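Local coordinates for penicillin-binding protein 2B (Streptococcus pneumoniae, PDB 2WAD) that acts as a peptidoglycan transpeptidase, forming the peptide cross-links between adjacent glycan strands during peripheral cell-wall synthesis, and is a target of penicillin, at residues 308-313 and 545-550; 349-354 and 640-645; 489-494 and 524-529; 242-247 and 261-266. All blocks are in the same frame, centred on the assembly; numbering follows the deposited sequence.

Interactions 1, 2 and 3 gather round the transpeptidase part of the chain, whereas interaction 4 lies within the dimerisation domain, its centre about 38 Å from that of interaction 2. Interaction 3 is the buried one, where methionine and glutamine of a helix start meet isoleucine and threonine of a loop; the others are partly buried, and interaction 2 has the exposed residues. Interactions 1 and 2 meet at His545, whose N lies 2.9 Å from Gly353 O, and interactions 1 and 3 at Asp494, which receives Ile546 N and Val547 N. Helix 525-536 begins in interaction 3 and touches the prolines of interaction 2 with Ala536. Backbone bonds dominate interaction 1, one amide bond serves interaction 3, interaction 2 rests on proline packing against backbone, and interaction 4 on leucine, valine and proline carbons.

Interaction 1: 308-313 and 545-550; sequences IKLTID and HIVEGI. Unlike the reference sequence in segment 545-550: His545 (reference Arg).
Val547 projects its CG2 methyl against two neighbours of strand 308-310: Ile308 CD1, at 3.7 Å, and Leu310 CD2, at 4.0 Å. Ile308 reaches it with CG1 set between the backbone N and the carbonyl carbon (chi1 54°), and the two side chains cross nearly at right angles. Next along, the CG2 methyl of Ile546 meets Ile312 CD1, the side chains lying side by side and pointing the same way. Around Thr311 the fit is a methyl in a shallow hollow: its CG2 sits 3.6 Å from Glu548 CB and approaches the His545 ring obliquely. That ring is held in place by ND1 giving a hydrogen bond to Val547 O (2.8 Å), almost in the ring plane. Thr311 OG1 turns to Val355 O for its own bond. The Glu548 chain bends at chi2, so that its carboxylate lies beside Gly549, where the missing side chain leaves it room, and runs alongside Lys309; its OE2 is bonded to Tyr551 OH, while Lys309 NZ stays beyond salt-bridge range. Backbone bonds tie the strands together: Lys309 N to Gly549 O, Thr311 N to Ile546 O (2.7 Å), and Lys309 O taking Glu548 N at 2.6 Å with a weak second bond from Gly549 N at 3.4 Å. Two successive residues thus face one, and the register slips by a residue. This is a classic beta bulge in an antiparallel pair, within a mixed sheet where strand 307-310 lies between strands 63-64 and 547-553.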
loop_
_atom_site.group_PDB
_atom_site.type_symbol
_atom_site.label_atom_id
_atom_site.label_comp_id
_atom_site.label_asym_id
_atom_site.label_seq_id
_atom_site.Cartn_x
_atom_site.Cartn_y
_atom_site.Cartn_z
ATOM N N ILE A 308 15.755 -0.913 -1.282
ATOM C CA ILE A 308 14.898 -0.854 -2.453
ATOM C C ILE A 308 14.911 0.577 -2.980
ATOM O O ILE A 308 14.932 1.529 -2.192
ATOM C CB ILE A 308 13.439 -1.278 -2.140
ATOM C CG1 ILE A 308 12.881 -0.458 -0.977
ATOM C CG2 ILE A 308 13.382 -2.768 -1.812
ATOM C CD1 ILE A 308 11.379 -0.605 -0.733
ATOM N N LYS A 309 14.910 0.702 -4.306
ATOM C CA LYS A 309 14.766 1.980 -4.996
ATOM C C LYS A 309 13.411 2.017 -5.696
ATOM O O LYS A 309 13.072 1.123 -6.473
ATOM C CB LYS A 309 15.915 2.173 -5.992
ATOM C CG LYS A 309 15.856 3.447 -6.844
ATOM C CD LYS A 309 17.230 3.801 -7.453
ATOM C CE LYS A 309 17.404 3.244 -8.869
ATOM N NZ LYS A 309 18.395 3.977 -9.718
ATOM N N LEU A 310 12.626 3.055 -5.418
ATOM C CA LEU A 310 11.293 3.176 -6.007
ATOM C C LEU A 310 11.322 3.642 -7.450
ATOM O O LEU A 310 12.328 4.149 -7.947
ATOM C CB LEU A 310 10.414 4.137 -5.218
ATOM C CG LEU A 310 10.449 3.988 -3.698
ATOM C CD1 LEU A 310 9.352 4.879 -3.119
ATOM C CD2 LEU A 310 10.286 2.523 -3.321
ATOM N N THR A 311 10.184 3.453 -8.110
ATOM C CA THR A 311 10.006 3.856 -9.494
ATOM C C THR A 311 9.594 5.317 -9.519
ATOM O O THR A 311 9.660 5.946 -10.571
ATOM C CB THR A 311 8.877 3.041 -10.154
ATOM O OG1 THR A 311 7.698 3.136 -9.344
ATOM C CG2 THR A 311 9.249 1.568 -10.275
ATOM N N ILE A 312 9.142 5.841 -8.381
ATOM C CA ILE A 312 8.657 7.219 -8.304
ATOM C C ILE A 312 9.771 8.199 -7.996
ATOM O O ILE A 312 10.579 7.975 -7.091
ATOM C CB ILE A 312 7.592 7.426 -7.199
ATOM C CG1 ILE A 312 6.396 6.478 -7.398
ATOM C CG2 ILE A 312 7.143 8.894 -7.183
ATOM C CD1 ILE A 312 5.515 6.361 -6.180
ATOM N N ASP A 313 9.800 9.286 -8.757
ATOM C CA ASP A 313 10.710 10.374 -8.482
ATOM C C ASP A 313 10.020 11.437 -7.623
ATOM O O ASP A 313 8.967 11.939 -7.978
ATOM C CB ASP A 313 11.173 10.958 -9.816
ATOM C CG ASP A 313 12.371 11.839 -9.661
ATOM O OD1 ASP A 313 12.202 12.950 -9.117
ATOM O OD2 ASP A 313 13.476 11.388 -10.034
ATOM N N HIS A 545 3.982 -1.598 -10.034
ATOM C CA HIS A 545 4.979 -1.869 -9.015
ATOM C C HIS A 545 5.636 -0.538 -8.668
ATOM O O HIS A 545 5.989 0.235 -9.566
ATOM C CB HIS A 545 5.973 -2.991 -9.399
ATOM C CG HIS A 545 6.793 -2.729 -10.627
ATOM N ND1 HIS A 545 8.062 -2.194 -10.572
ATOM C CD2 HIS A 545 6.551 -2.986 -11.934
ATOM C CE1 HIS A 545 8.552 -2.104 -11.796
ATOM N NE2 HIS A 545 7.651 -2.573 -12.641
ATOM N N ILE A 546 5.715 -0.266 -7.367
ATOM C CA ILE A 546 6.272 0.972 -6.849
ATOM C C ILE A 546 7.787 0.829 -6.660
ATOM O O ILE A 546 8.538 1.812 -6.715
ATOM C CB ILE A 546 5.612 1.307 -5.497
ATOM C CG1 ILE A 546 4.114 1.526 -5.654
ATOM C CG2 ILE A 546 6.249 2.549 -4.883
ATOM C CD1 ILE A 546 3.292 1.304 -4.386
ATOM N N VAL A 547 8.236 -0.403 -6.409
ATOM C CA VAL A 547 9.659 -0.683 -6.268
ATOM C C VAL A 547 10.291 -1.008 -7.615
ATOM O O VAL A 547 9.714 -1.767 -8.388
ATOM C CB VAL A 547 9.921 -1.808 -5.259
ATOM C CG1 VAL A 547 11.395 -2.181 -5.289
ATOM C CG2 VAL A 547 9.503 -1.368 -3.839
ATOM N N GLU A 548 11.458 -0.423 -7.892
ATOM C CA GLU A 548 12.129 -0.578 -9.183
ATOM C C GLU A 548 13.195 -1.657 -9.129
ATOM O O GLU A 548 13.385 -2.391 -10.103
ATOM C CB GLU A 548 12.752 0.741 -9.684
ATOM C CG GLU A 548 13.570 0.649 -10.994
ATOM C CD GLU A 548 15.017 0.199 -10.775
ATOM O OE1 GLU A 548 15.604 -0.442 -11.671
ATOM O OE2 GLU A 548 15.597 0.466 -9.705
ATOM N N GLY A 549 13.897 -1.750 -8.004
ATOM C CA GLY A 549 14.933 -2.778 -7.862
ATOM C C GLY A 549 15.409 -2.965 -6.433
ATOM O O GLY A 549 15.141 -2.141 -5.570
ATOM N N ILE A 550 16.096 -4.069 -6.167
ATOM C CA ILE A 550 16.734 -4.243 -4.867
ATOM C C ILE A 550 18.214 -3.974 -5.049
ATOM O O ILE A 550 18.809 -4.486 -5.993
ATOM C CB ILE A 550 16.527 -5.657 -4.313
ATOM C CG1 ILE A 550 15.031 -5.910 -4.058
ATOM C CG2 ILE A 550 17.370 -5.866 -3.068
ATOM C CD1 ILE A 550 14.422 -6.930 -4.989
#

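Interaction 2: 349-354 and 640-645; sequences NPQTGA and TENPQI. Unlike the reference sequence in segment 349-354: Gln351 (reference Lys). Unlike the reference sequence in segment 640-645: Thr640 (reference Ser), Glu641 (reference Asp).
Two hairpin turns at the same end of the antiparallel transpeptidase sheet meet here, with Pro350 of turn 349-354 lying against Pro643 and Gln644 of turn 640-645. Pro350 presents its CG and CD edge: Pro350 CG is 3.4 Å from Pro643 O and 4.0 Å from Pro643 CB, while Pro350 CD abuts the carbonyl carbon of Gln644 at 3.4 Å. Gln351 then extends beyond its CG along the neighbouring turn, bringing NE2 to 3.6 Å from Pro643 O. Its side chain crosses that of Asn642 at about a right angle, with the amide planes 42° apart. Each turn is stiffened from within. Asn349 OD1 accepts from Gln351 N at 2.9 Å, an Asx turn that its CG permits by standing anti to the backbone N (chi1 178°), and Thr352 OG1 forms an ST turn with Ala354 N. In turn 640-645, Gln644 NE2 bonds to Asn642 O at 3.1 Å, which ties this side chain back to its own turn. Gln644 and Ile645 together face Ala638, a classic beta bulge at the start of strand 645-650. That strand pairs with strand 342-348, so the two turns are neighbours at the sheet's end, and both prolines also touch Ala536 of helix 525-536.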
loop_
_atom_site.group_PDB
_atom_site.type_symbol
_atom_site.label_atom_id
_atom_site.label_comp_id
_atom_site.label_asym_id
_atom_site.label_seq_id
_atom_site.Cartn_x
_atom_site.Cartn_y
_atom_site.Cartn_z
ATOM N N ASN A 349 3.826 3.590 -16.145
ATOM C CA ASN A 349 4.542 3.251 -17.370
ATOM C C ASN A 349 3.834 1.992 -17.875
ATOM O O ASN A 349 3.896 0.955 -17.210
ATOM C CB ASN A 349 6.004 2.946 -17.015
ATOM C CG ASN A 349 6.862 2.516 -18.209
ATOM O OD1 ASN A 349 6.379 1.940 -19.189
ATOM N ND2 ASN A 349 8.160 2.779 -18.108
ATOM N N PRO A 350 3.134 2.086 -19.017
ATOM C CA PRO A 350 2.324 0.975 -19.554
ATOM C C PRO A 350 3.183 -0.157 -20.134
ATOM O O PRO A 350 2.651 -1.238 -20.435
ATOM C CB PRO A 350 1.564 1.618 -20.724
ATOM C CG PRO A 350 2.562 2.768 -21.187
ATOM C CD PRO A 350 3.132 3.275 -19.894
ATOM N N GLN A 351 4.483 0.075 -20.296
ATOM C CA GLN A 351 5.365 -0.968 -20.852
ATOM C C GLN A 351 5.860 -1.913 -19.759
ATOM O O GLN A 351 6.268 -3.022 -20.053
ATOM C CB GLN A 351 6.572 -0.346 -21.588
ATOM C CG GLN A 351 6.222 0.258 -22.962
ATOM C CD GLN A 351 7.396 0.987 -23.647
ATOM O OE1 GLN A 351 8.455 1.189 -23.047
ATOM N NE2 GLN A 351 7.204 1.391 -24.911
ATOM N N THR A 352 5.853 -1.464 -18.508
ATOM C CA THR A 352 6.510 -2.213 -17.431
ATOM C C THR A 352 5.704 -2.298 -16.130
ATOM O O THR A 352 5.992 -3.125 -15.263
ATOM C CB THR A 352 7.866 -1.597 -17.036
ATOM O OG1 THR A 352 7.647 -0.364 -16.328
ATOM C CG2 THR A 352 8.775 -1.403 -18.260
ATOM N N GLY A 353 4.707 -1.432 -15.964
ATOM C CA GLY A 353 3.952 -1.443 -14.718
ATOM C C GLY A 353 4.569 -0.522 -13.678
ATOM O O GLY A 353 3.986 -0.333 -12.608
ATOM N N ALA A 354 5.702 0.097 -14.002
ATOM C CA ALA A 354 6.327 1.026 -13.064
ATOM C C ALA A 354 5.378 2.148 -12.663
ATOM O O ALA A 354 4.706 2.704 -13.529
ATOM C CB ALA A 354 7.600 1.618 -13.658
ATOM N N THR A 640 0.702 8.710 -28.463
ATOM C CA THR A 640 -0.191 7.783 -29.134
ATOM C C THR A 640 0.580 6.610 -29.749
ATOM O O THR A 640 0.218 5.454 -29.552
ATOM C CB THR A 640 -1.020 8.514 -30.196
ATOM O OG1 THR A 640 -1.865 9.469 -29.541
ATOM C CG2 THR A 640 -1.871 7.547 -31.011
ATOM N N GLU A 641 1.650 6.892 -30.485
ATOM C CA GLU A 641 2.211 5.854 -31.347
ATOM C C GLU A 641 3.117 4.897 -30.577
ATOM O O GLU A 641 3.425 3.805 -31.045
ATOM C CB GLU A 641 2.961 6.481 -32.526
ATOM C CG GLU A 641 2.145 7.466 -33.370
ATOM C CD GLU A 641 1.431 6.812 -34.543
ATOM O OE1 GLU A 641 2.063 5.992 -35.247
ATOM O OE2 GLU A 641 0.240 7.119 -34.779
ATOM N N ASN A 642 3.562 5.300 -29.394
ATOM C CA ASN A 642 4.492 4.468 -28.646
ATOM C C ASN A 642 4.394 4.769 -27.149
ATOM O O ASN A 642 5.256 5.446 -26.598
ATOM C CB ASN A 642 5.921 4.708 -29.149
ATOM C CG ASN A 642 6.950 3.919 -28.367
ATOM O OD1 ASN A 642 6.695 2.791 -27.949
ATOM N ND2 ASN A 642 8.121 4.506 -28.169
ATOM N N PRO A 643 3.349 4.248 -26.489
ATOM C CA PRO A 643 2.973 4.804 -25.206
ATOM C C PRO A 643 4.003 4.625 -24.092
ATOM O O PRO A 643 4.518 3.525 -23.845
ATOM C CB PRO A 643 1.654 4.099 -24.895
ATOM C CG PRO A 643 1.092 3.723 -26.255
ATOM C CD PRO A 643 2.329 3.317 -27.011
ATOM N N GLN A 644 4.278 5.711 -23.381
ATOM C CA GLN A 644 5.276 5.658 -22.316
ATOM C C GLN A 644 4.700 6.113 -20.981
ATOM O O GLN A 644 5.319 5.977 -19.926
ATOM C CB GLN A 644 6.503 6.477 -22.724
ATOM C CG GLN A 644 7.415 5.696 -23.674
ATOM C CD GLN A 644 8.251 6.620 -24.544
ATOM O OE1 GLN A 644 9.086 7.378 -24.037
ATOM N NE2 GLN A 644 8.012 6.581 -25.859
ATOM N N ILE A 645 3.479 6.626 -21.032
ATOM C CA ILE A 645 2.741 6.963 -19.816
ATOM C C ILE A 645 1.241 6.731 -20.040
ATOM O O ILE A 645 0.690 7.035 -21.103
ATOM C CB ILE A 645 3.019 8.430 -19.386
ATOM C CG1 ILE A 645 2.235 8.783 -18.128
ATOM C CG2 ILE A 645 2.646 9.395 -20.520
ATOM C CD1 ILE A 645 2.666 10.066 -17.412
#

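Interaction 3: 489-494 and 524-529; sequences SATGID and TPMQLA. Unlike the reference sequence in segment 489-494: Ser489 (reference Thr).
Gln527, Met526 and Thr491 carry this contact, joining loop 489-494 to the first turn of helix 525-536. Gln527 extends beyond CG to bring its amide to the backbone of the loop: NE2 gives a hydrogen bond to Ser489 O at 2.9 Å. The acceptor lies close to the amide plane, but the donor stands above the carbonyl plane of Ser489, 43° out of it. NE2 also bonds to Thr500 O, so the nitrogen ties two pieces of loop to the helix start. At the other end of the same amide, OE1 takes Thr524 N at 2.9 Å in its plane, on a lone pair, which fixes the rotation of the group.

Thr491 lays its CG2 methyl across the Gln527 side chain, 3.6 Å from CG. Its OG1, between the backbone N and the carbonyl carbon (chi1 66°), receives Ile493 N in an ST turn and is also bonded to Glu498. Met526 stands with CG anti to the backbone N and bends at chi2 and chi3, bringing CE to 3.5 Å from Ile493 CD1; the two side chains cross at about a right angle. Both also touch Val378 of helix 376-379.

Thr524 OG1 in turn accepts Gln527 N at 3.1 Å, and this reciprocal pair is a capping box. It closes the N-terminus of a helix whose Met526 and Ala529 rest on strand 342-348 and whose Leu528 rests on strand 645-650, an arrangement of helix against central sheet that is characteristic of the penicillin-binding transpeptidase fold.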
loop_
_atom_site.group_PDB
_atom_site.type_symbol
_atom_site.label_atom_id
_atom_site.label_comp_id
_atom_site.label_asym_id
_atom_site.label_seq_id
_atom_site.Cartn_x
_atom_site.Cartn_y
_atom_site.Cartn_z
ATOM N N SER A 489 -11.123 -6.086 -10.063
ATOM C CA SER A 489 -10.262 -7.198 -9.659
ATOM C C SER A 489 -9.000 -6.629 -9.034
ATOM O O SER A 489 -8.697 -5.454 -9.252
ATOM C CB SER A 489 -9.884 -8.081 -10.865
ATOM O OG SER A 489 -9.323 -7.300 -11.906
ATOM N N ALA A 490 -8.291 -7.461 -8.270
ATOM C CA ALA A 490 -6.948 -7.142 -7.768
ATOM C C ALA A 490 -6.039 -6.643 -8.873
ATOM O O ALA A 490 -5.964 -7.264 -9.938
ATOM C CB ALA A 490 -6.303 -8.377 -7.098
ATOM N N THR A 491 -5.298 -5.571 -8.587
ATOM C CA THR A 491 -4.343 -5.000 -9.543
ATOM C C THR A 491 -2.991 -5.695 -9.542
ATOM O O THR A 491 -2.283 -5.662 -10.556
ATOM C CB THR A 491 -4.122 -3.474 -9.329
ATOM O OG1 THR A 491 -3.479 -3.236 -8.078
ATOM C CG2 THR A 491 -5.422 -2.716 -9.331
ATOM N N GLY A 492 -2.623 -6.304 -8.418
ATOM C CA GLY A 492 -1.285 -6.875 -8.251
ATOM C C GLY A 492 -0.257 -5.926 -7.648
ATOM O O GLY A 492 0.952 -6.228 -7.582
ATOM N N ILE A 493 -0.709 -4.739 -7.245
ATOM C CA ILE A 493 0.246 -3.731 -6.782
ATOM C C ILE A 493 0.983 -4.235 -5.535
ATOM O O ILE A 493 0.400 -4.973 -4.736
ATOM C CB ILE A 493 -0.401 -2.381 -6.508
ATOM C CG1 ILE A 493 0.682 -1.297 -6.417
ATOM C CG2 ILE A 493 -1.281 -2.422 -5.270
ATOM C CD1 ILE A 493 0.135 0.053 -6.132
ATOM N N ASP A 494 2.258 -3.852 -5.400
ATOM C CA ASP A 494 3.136 -4.319 -4.326
ATOM C C ASP A 494 2.915 -3.580 -2.994
ATOM O O ASP A 494 3.834 -2.966 -2.427
ATOM C CB ASP A 494 4.605 -4.262 -4.781
ATOM C CG ASP A 494 5.027 -2.871 -5.331
ATOM O OD1 ASP A 494 4.157 -2.032 -5.713
ATOM O OD2 ASP A 494 6.262 -2.658 -5.451
ATOM N N THR A 524 -11.126 1.857 -7.689
ATOM C CA THR A 524 -10.072 2.731 -7.166
ATOM C C THR A 524 -9.322 3.436 -8.315
ATOM O O THR A 524 -9.375 3.014 -9.459
ATOM C CB THR A 524 -9.000 1.940 -6.411
ATOM O OG1 THR A 524 -8.274 1.155 -7.357
ATOM C CG2 THR A 524 -9.595 1.024 -5.340
ATOM N N PRO A 525 -8.600 4.522 -8.008
ATOM C CA PRO A 525 -7.852 5.206 -9.065
ATOM C C PRO A 525 -6.739 4.313 -9.637
ATOM O O PRO A 525 -6.439 4.423 -10.821
ATOM C CB PRO A 525 -7.311 6.470 -8.364
ATOM C CG PRO A 525 -8.289 6.733 -7.232
ATOM C CD PRO A 525 -8.798 5.353 -6.800
ATOM N N MET A 526 -6.134 3.432 -8.831
ATOM C CA MET A 526 -5.123 2.508 -9.328
ATOM C C MET A 526 -5.713 1.543 -10.358
ATOM O O MET A 526 -5.098 1.297 -11.406
ATOM C CB MET A 526 -4.419 1.788 -8.160
ATOM C CG MET A 526 -3.297 0.835 -8.537
ATOM S SD MET A 526 -1.863 1.715 -9.229
ATOM C CE MET A 526 -1.413 2.724 -7.824
ATOM N N GLN A 527 -6.903 1.010 -10.088
ATOM C CA GLN A 527 -7.605 0.136 -11.050
ATOM C C GLN A 527 -7.869 0.866 -12.379
ATOM O O GLN A 527 -7.722 0.285 -13.475
ATOM C CB GLN A 527 -8.926 -0.384 -10.456
ATOM C CG GLN A 527 -8.773 -1.425 -9.306
ATOM C CD GLN A 527 -10.105 -1.836 -8.706
ATOM O OE1 GLN A 527 -10.864 -0.993 -8.262
ATOM N NE2 GLN A 527 -10.394 -3.132 -8.681
ATOM N N LEU A 528 -8.293 2.129 -12.280
ATOM C CA LEU A 528 -8.589 2.917 -13.500
ATOM C C LEU A 528 -7.312 3.265 -14.276
ATOM O O LEU A 528 -7.348 3.295 -15.494
ATOM C CB LEU A 528 -9.429 4.176 -13.183
ATOM C CG LEU A 528 -10.852 3.828 -12.708
ATOM C CD1 LEU A 528 -11.469 4.980 -11.891
ATOM C CD2 LEU A 528 -11.706 3.578 -13.924
ATOM N N ALA A 529 -6.178 3.473 -13.592
ATOM C CA ALA A 529 -4.913 3.568 -14.317
ATOM C C ALA A 529 -4.494 2.267 -15.004
ATOM O O ALA A 529 -3.968 2.293 -16.111
ATOM C CB ALA A 529 -3.779 4.086 -13.440
#

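Interaction 4: 242-247 and 261-266; sequences AGLPAE and DRVGTS
Leu244 pushes one methyl, CD2, against segment 261-266, where it meets Val263 CG1 at 3.6 Å, Asp261 CB at 3.7 Å and Asp261 O at 3.5 Å. With CG anti to the carbonyl carbon (chi1 -68°), its chain runs out beside the backbone N and crosses Val263 at about a right angle. Val263 uses its second methyl as well: CG2, set between the backbone N and the carbonyl carbon, meets Pro245 CD at 3.7 Å, the two side chains reaching toward each other tip to tip. Thr265 touches the same ring more distantly, its CG2 lying 4.5 Å from Pro245 CG. Gly243 O and Asp261 O approach to 3.2 Å, two acceptors that cannot bond to each other.

Behind this first layer stands Tyr252 of helix 249-255, which links the two segments in the chain; it touches Leu244, Pro245 and Val263 alike. Ser238 OG is hydrogen-bonded to Gly243 O and takes Val263 N, so one hydroxyl serves both segments. The carboxylate of Asp261 forms a salt bridge with Arg280 and accepts from Ser258 N, and Thr265 OG1 is bonded to Ser236.

The side-chain part of the contact is thus made by methyls, Asp261 CB and a proline ring, while Gly243 O, Val263 N, the Asp261 carboxylate and Thr265 OG1 bond to residues outside the two segments. The two facing carbonyls would probably repel mildly, an effect that the bond from Ser238 to Gly243 O may offset in part.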
loop_
_atom_site.group_PDB
_atom_site.type_symbol
_atom_site.label_atom_id
_atom_site.label_comp_id
_atom_site.label_asym_id
_atom_site.label_seq_id
_atom_site.Cartn_x
_atom_site.Cartn_y
_atom_site.Cartn_z
ATOM N N ALA A 242 8.252 -2.422 21.512
ATOM C CA ALA A 242 7.063 -3.211 21.188
ATOM C C ALA A 242 7.387 -4.383 20.265
ATOM O O ALA A 242 6.669 -4.622 19.293
ATOM C CB ALA A 242 5.979 -2.328 20.561
ATOM N N GLY A 243 8.451 -5.112 20.588
ATOM C CA GLY A 243 9.018 -6.153 19.734
ATOM C C GLY A 243 8.280 -6.526 18.462
ATOM O O GLY A 243 8.175 -5.733 17.516
ATOM N N LEU A 244 7.786 -7.759 18.423
ATOM C CA LEU A 244 6.971 -8.197 17.298
ATOM C C LEU A 244 5.531 -7.782 17.544
ATOM O O LEU A 244 5.130 -7.567 18.685
ATOM C CB LEU A 244 7.041 -9.714 17.123
ATOM C CG LEU A 244 8.362 -10.340 16.676
ATOM C CD1 LEU A 244 8.139 -11.798 16.311
ATOM C CD2 LEU A 244 8.978 -9.583 15.513
ATOM N N PRO A 245 4.759 -7.633 16.460
ATOM C CA PRO A 245 3.309 -7.524 16.576
ATOM C C PRO A 245 2.719 -8.820 17.139
ATOM O O PRO A 245 3.010 -9.902 16.627
ATOM C CB PRO A 245 2.852 -7.292 15.128
ATOM C CG PRO A 245 4.049 -7.599 14.258
ATOM C CD PRO A 245 5.245 -7.332 15.102
ATOM N N ALA A 246 1.902 -8.713 18.183
ATOM C CA ALA A 246 1.351 -9.893 18.852
ATOM C C ALA A 246 0.370 -10.690 17.989
ATOM O O ALA A 246 0.290 -11.912 18.125
ATOM C CB ALA A 246 0.716 -9.505 20.182
ATOM N N GLU A 247 -0.364 -10.014 17.105
ATOM C CA GLU A 247 -1.324 -10.688 16.222
ATOM C C GLU A 247 -0.639 -11.738 15.362
ATOM O O GLU A 247 -1.210 -12.793 15.089
ATOM C CB GLU A 247 -2.023 -9.726 15.251
ATOM C CG GLU A 247 -2.127 -8.293 15.700
ATOM C CD GLU A 247 -0.864 -7.509 15.451
ATOM O OE1 GLU A 247 -0.688 -7.040 14.310
ATOM O OE2 GLU A 247 -0.070 -7.349 16.408
ATOM N N ASP A 261 12.595 -8.496 17.583
ATOM C CA ASP A 261 12.895 -8.036 16.228
ATOM C C ASP A 261 12.069 -6.836 15.793
ATOM O O ASP A 261 10.887 -6.732 16.106
ATOM C CB ASP A 261 12.682 -9.163 15.219
ATOM C CG ASP A 261 13.782 -10.207 15.271
ATOM O OD1 ASP A 261 14.752 -10.031 16.040
ATOM O OD2 ASP A 261 13.677 -11.204 14.528
ATOM N N ARG A 262 12.705 -5.932 15.062
ATOM C CA ARG A 262 11.978 -4.827 14.460
ATOM C C ARG A 262 11.616 -5.108 13.010
ATOM O O ARG A 262 12.484 -5.323 12.167
ATOM C CB ARG A 262 12.735 -3.519 14.650
ATOM C CG ARG A 262 12.832 -3.195 16.122
ATOM C CD ARG A 262 13.248 -1.774 16.338
ATOM N NE ARG A 262 14.694 -1.665 16.237
ATOM C CZ ARG A 262 15.334 -0.505 16.169
ATOM N NH1 ARG A 262 14.634 0.622 16.183
ATOM N NH2 ARG A 262 16.660 -0.471 16.080
ATOM N N VAL A 263 10.312 -5.127 12.754
ATOM C CA VAL A 263 9.756 -5.578 11.493
ATOM C C VAL A 263 8.819 -4.520 10.889
ATOM O O VAL A 263 8.345 -3.613 11.583
ATOM C CB VAL A 263 9.019 -6.925 11.674
ATOM C CG1 VAL A 263 9.918 -7.917 12.415
ATOM C CG2 VAL A 263 7.715 -6.730 12.435
ATOM N N GLY A 264 8.592 -4.620 9.584
ATOM C CA GLY A 264 7.672 -3.713 8.909
ATOM C C GLY A 264 6.239 -4.086 9.228
ATOM O O GLY A 264 5.877 -5.261 9.171
ATOM N N THR A 265 5.426 -3.084 9.558
ATOM C CA THR A 265 4.041 -3.316 9.951
ATOM C C THR A 265 3.042 -2.683 8.993
ATOM O O THR A 265 1.840 -2.912 9.121
ATOM C CB THR A 265 3.761 -2.718 11.322
ATOM O OG1 THR A 265 4.309 -1.398 11.347
ATOM C CG2 THR A 265 4.430 -3.558 12.408
ATOM N N SER A 266 3.514 -1.884 8.044
ATOM C CA SER A 266 2.585 -1.323 7.069
ATOM C C SER A 266 3.254 -0.967 5.728
ATOM O O SER A 266 4.446 -0.673 5.675
ATOM C CB SER A 266 1.888 -0.099 7.670
ATOM O OG SER A 266 2.830 0.936 7.886
#